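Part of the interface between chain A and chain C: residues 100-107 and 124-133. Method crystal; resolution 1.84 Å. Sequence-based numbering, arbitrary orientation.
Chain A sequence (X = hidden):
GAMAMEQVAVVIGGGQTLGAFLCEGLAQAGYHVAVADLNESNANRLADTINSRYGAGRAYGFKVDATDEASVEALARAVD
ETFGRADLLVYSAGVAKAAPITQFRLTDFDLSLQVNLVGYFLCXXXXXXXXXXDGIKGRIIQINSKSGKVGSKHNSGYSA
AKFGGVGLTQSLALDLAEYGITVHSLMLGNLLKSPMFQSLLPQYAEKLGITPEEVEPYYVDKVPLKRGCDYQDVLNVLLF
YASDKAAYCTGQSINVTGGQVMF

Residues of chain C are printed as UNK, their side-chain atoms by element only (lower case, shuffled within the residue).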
# COMPACT_ATOMS: atom_id res chain seq x y z
N PRO A 100 -19.80 -15.02 -9.34
CA PRO A 100 -18.77 -14.56 -10.32
C PRO A 100 -19.32 -13.41 -11.13
O PRO A 100 -20.54 -13.30 -11.26
CB PRO A 100 -18.49 -15.79 -11.19
CG PRO A 100 -19.63 -16.72 -10.95
CD PRO A 100 -20.17 -16.43 -9.56
N ILE A 101 -18.42 -12.53 -11.59
CA ILE A 101 -18.82 -11.32 -12.34
C ILE A 101 -19.83 -11.65 -13.48
O ILE A 101 -20.80 -10.90 -13.71
CB ILE A 101 -17.58 -10.54 -12.87
CG1 ILE A 101 -17.99 -9.26 -13.59
CG2 ILE A 101 -16.75 -11.37 -13.84
CD1 ILE A 101 -18.75 -8.23 -12.77
N THR A 102 -19.64 -12.79 -14.15
CA THR A 102 -20.49 -13.18 -15.30
C THR A 102 -21.97 -13.50 -14.91
O THR A 102 -22.80 -13.62 -15.80
CB THR A 102 -19.85 -14.33 -16.13
OG1 THR A 102 -19.45 -15.39 -15.24
CG2 THR A 102 -18.60 -13.84 -16.92
N GLN A 103 -22.28 -13.64 -13.62
CA GLN A 103 -23.65 -13.82 -13.09
C GLN A 103 -24.04 -12.79 -12.01
O GLN A 103 -25.08 -12.97 -11.34
CB GLN A 103 -23.83 -15.22 -12.47
CG GLN A 103 -23.41 -16.40 -13.32
CD GLN A 103 -23.07 -17.67 -12.50
OE1 GLN A 103 -23.42 -17.82 -11.31
NE2 GLN A 103 -22.41 -18.61 -13.16
N PHE A 104 -23.25 -11.72 -11.84
CA PHE A 104 -23.40 -10.85 -10.65
C PHE A 104 -24.41 -9.83 -11.05
O PHE A 104 -24.30 -9.28 -12.11
CB PHE A 104 -22.06 -10.18 -10.23
CG PHE A 104 -22.07 -9.61 -8.83
CD1 PHE A 104 -22.89 -8.52 -8.51
CD2 PHE A 104 -21.28 -10.16 -7.83
CE1 PHE A 104 -22.93 -8.02 -7.24
CE2 PHE A 104 -21.34 -9.64 -6.55
CZ PHE A 104 -22.16 -8.59 -6.25
N ARG A 105 -25.39 -9.58 -10.19
CA ARG A 105 -26.57 -8.78 -10.59
C ARG A 105 -26.39 -7.33 -10.27
O ARG A 105 -25.90 -7.02 -9.22
CB ARG A 105 -27.78 -9.25 -9.81
CG ARG A 105 -28.22 -10.65 -10.15
CD ARG A 105 -28.91 -11.23 -8.94
NE ARG A 105 -30.23 -11.68 -9.32
CZ ARG A 105 -31.20 -11.91 -8.45
NH1 ARG A 105 -31.00 -11.79 -7.11
NH2 ARG A 105 -32.38 -12.29 -8.91
N LEU A 106 -26.89 -6.46 -11.13
CA LEU A 106 -26.84 -5.04 -10.91
C LEU A 106 -27.57 -4.58 -9.66
O LEU A 106 -27.13 -3.67 -8.99
CB LEU A 106 -27.36 -4.28 -12.15
CG LEU A 106 -27.35 -2.76 -12.01
CD1 LEU A 106 -25.97 -2.20 -11.58
CD2 LEU A 106 -27.79 -2.07 -13.30
N THR A 107 -28.72 -5.18 -9.38
CA THR A 107 -29.47 -4.83 -8.17
C THR A 107 -28.62 -4.99 -6.93
O THR A 107 -28.61 -4.09 -6.08
CB THR A 107 -30.77 -5.66 -7.97
OG1 THR A 107 -30.53 -7.05 -8.26
CG2 THR A 107 -31.88 -5.06 -8.83
N UNK C 124 -17.61 -4.06 -17.92
CA UNK C 124 -16.73 -5.20 -17.66
C UNK C 124 -17.48 -6.55 -17.77
O UNK C 124 -16.98 -7.55 -18.33
c UNK C 124 -16.09 -5.03 -16.26
o UNK C 124 -15.19 -3.93 -16.33
N UNK C 125 -18.68 -6.59 -17.18
CA UNK C 125 -19.42 -7.88 -17.11
C UNK C 125 -19.81 -8.31 -18.55
O UNK C 125 -19.55 -9.46 -18.99
n UNK C 125 -25.19 -7.70 -14.06
c UNK C 125 -22.67 -8.65 -15.10
n UNK C 125 -23.67 -7.83 -15.79
c UNK C 125 -21.50 -8.97 -16.01
n UNK C 125 -25.64 -6.68 -16.08
c UNK C 125 -24.83 -7.41 -15.30
c UNK C 125 -20.67 -7.70 -16.21
N UNK C 126 -20.26 -7.34 -19.32
CA UNK C 126 -20.73 -7.63 -20.68
C UNK C 126 -19.64 -8.01 -21.66
O UNK C 126 -19.78 -8.98 -22.37
c UNK C 126 -23.72 -8.00 -21.65
o UNK C 126 -24.38 -8.73 -22.43
c UNK C 126 -21.60 -6.51 -21.25
c UNK C 126 -22.65 -7.05 -22.28
o UNK C 126 -23.91 -8.00 -20.41
N UNK C 127 -18.55 -7.22 -21.69
CA UNK C 127 -17.48 -7.51 -22.63
C UNK C 127 -16.61 -8.71 -22.24
O UNK C 127 -16.18 -9.38 -23.12
c UNK C 127 -19.06 -3.48 -23.93
c UNK C 127 -17.49 -5.28 -23.77
c UNK C 127 -18.28 -4.31 -23.18
c UNK C 127 -18.39 -4.65 -25.87
c UNK C 127 -17.59 -5.48 -25.13
c UNK C 127 -19.11 -3.64 -25.27
c UNK C 127 -16.71 -6.22 -22.94
N UNK C 128 -16.46 -9.01 -20.95
CA UNK C 128 -15.73 -10.21 -20.50
C UNK C 128 -16.49 -11.41 -21.02
O UNK C 128 -15.91 -12.39 -21.45
c UNK C 128 -15.54 -10.30 -18.96
o UNK C 128 -16.78 -10.34 -18.28
N UNK C 129 -17.82 -11.33 -21.01
CA UNK C 129 -18.62 -12.46 -21.59
C UNK C 129 -18.30 -12.77 -23.04
O UNK C 129 -18.22 -13.92 -23.42
c UNK C 129 -20.63 -12.35 -20.03
c UNK C 129 -22.14 -12.28 -19.98
c UNK C 129 -22.60 -12.26 -18.54
n UNK C 129 -24.10 -12.26 -18.50
c UNK C 129 -20.12 -12.21 -21.44
N UNK C 130 -18.21 -11.75 -23.88
CA UNK C 130 -17.76 -11.87 -25.27
C UNK C 130 -16.37 -12.41 -25.44
O UNK C 130 -16.16 -13.25 -26.32
c UNK C 130 -18.77 -8.79 -27.30
c UNK C 130 -20.15 -10.28 -25.79
c UNK C 130 -17.76 -10.56 -25.99
c UNK C 130 -18.99 -10.22 -26.76
N UNK C 131 -15.44 -11.98 -24.56
CA UNK C 131 -14.05 -12.50 -24.56
C UNK C 131 -14.06 -13.99 -24.21
O UNK C 131 -13.43 -14.80 -24.88
c UNK C 131 -12.28 -7.77 -23.03
s UNK C 131 -12.15 -9.52 -22.64
c UNK C 131 -13.22 -11.73 -23.57
c UNK C 131 -12.97 -10.29 -24.00
N UNK C 132 -14.80 -14.34 -23.18
CA UNK C 132 -14.89 -15.74 -22.76
C UNK C 132 -15.50 -16.61 -23.89
O UNK C 132 -14.90 -17.62 -24.26
c UNK C 132 -16.14 -17.31 -21.21
c UNK C 132 -15.72 -15.85 -21.47
c UNK C 132 -15.80 -14.94 -19.05
c UNK C 132 -14.96 -15.26 -20.28
N UNK C 133 -16.64 -16.19 -24.44
CA UNK C 133 -17.27 -16.90 -25.57
C UNK C 133 -16.27 -17.34 -26.61
O UNK C 133 -16.25 -18.52 -27.03
c UNK C 133 -19.95 -15.92 -28.19
c UNK C 133 -18.34 -16.07 -26.25
n UNK C 133 -20.67 -13.56 -29.55
n UNK C 133 -19.07 -15.15 -29.09
n UNK C 133 -18.58 -13.43 -30.50
c UNK C 133 -19.09 -16.84 -27.36
c UNK C 133 -19.44 -14.06 -29.74
O HOH W 1 -28.05 -7.71 -13.58

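Position 124 of chain C carries one carbon and then one oxygen; its CB lies 5.4 Å from A:Ile101 CG1, too far for contact. That is a serine, C:Ser124, small enough for a buried helical site, its hydroxyl satisfied elsewhere in the structure.

Position 125 has three carbons, a nitrogen, and then a carbon bearing two more nitrogens. The chain runs past the backbone of A:Ile101 and ends beside the carbonyl of A:Phe104. Only arginine fits: C:Arg125. Its CG lies 3.1 Å from A:Ile101 O, its CB 4.0 Å from A:Ile101 CD1, and its NH1 donates a hydrogen bond of 2.7 Å to A:Phe104 O. The long aliphatic part suits the packing, while the charged end supplies a donor, NH1, to a loop carbonyl.

At 126, three carbons, the third with two oxygens, make a glutamate, C:Glu126, out of reach of the facing stretch and partly exposed, as suits a charged group. At 127, one carbon leads to a six-carbon ring: C:Phe127, buried away from this contact, where an apolar ring is at home.

Position 128 again shows one carbon and one oxygen, its CB pointing toward chain A and its side chain approaching the A:Thr102 methyl: C:Ser128. Its OG is 4.2 Å from A:Thr102 CG2, and the short side chain fits where the helix faces the threonine. The hydroxyl has helix carbonyls within reach.

Four carbons in a row ending in nitrogen occupy 129 and reach along A:Thr102, identifying C:Lys129. Its CG methylene packs 4.0 Å from A:Thr102 CG2, while C:Lys129 CE passes 3.1 Å from A:Thr102 O and NZ comes to 3.3 Å from A:Thr102 O. An extended lysine suits this path.

Position 130, four carbons forked at the second, is C:Leu130, an apolar residue well tolerated in a helix at a partly exposed site. Position 131, two carbons, a sulfur and a carbon, is C:Met131, whose flexible, unbranched chain suits a buried site. Neither reaches the facing stretch.

At 132, four carbons fork at the first, one arm two carbons long, and approach the A:Thr102 methyl: C:Ile132. CD1 meets A:Thr102 CG2 at 3.7 Å, an apolar contact suited to a branched hydrocarbon. Position 133 repeats the pattern of 125: C:Arg133, out of reach of the facing stretch, its charged guanidinium suiting an exposed site.

The contact pairs a helix face with a short 3-10 turn and the loop after it. A:Thr102 packs its methyl against the helix, while C:Arg125 extends to A:Phe104 O. A water O accepts from C:Arg125 NH1 (2.9 Å) and A:Leu106 N (3.0 Å), bridging the chains beside the direct hydrogen bond.

Chain C (124-133) SREFSKLMIR
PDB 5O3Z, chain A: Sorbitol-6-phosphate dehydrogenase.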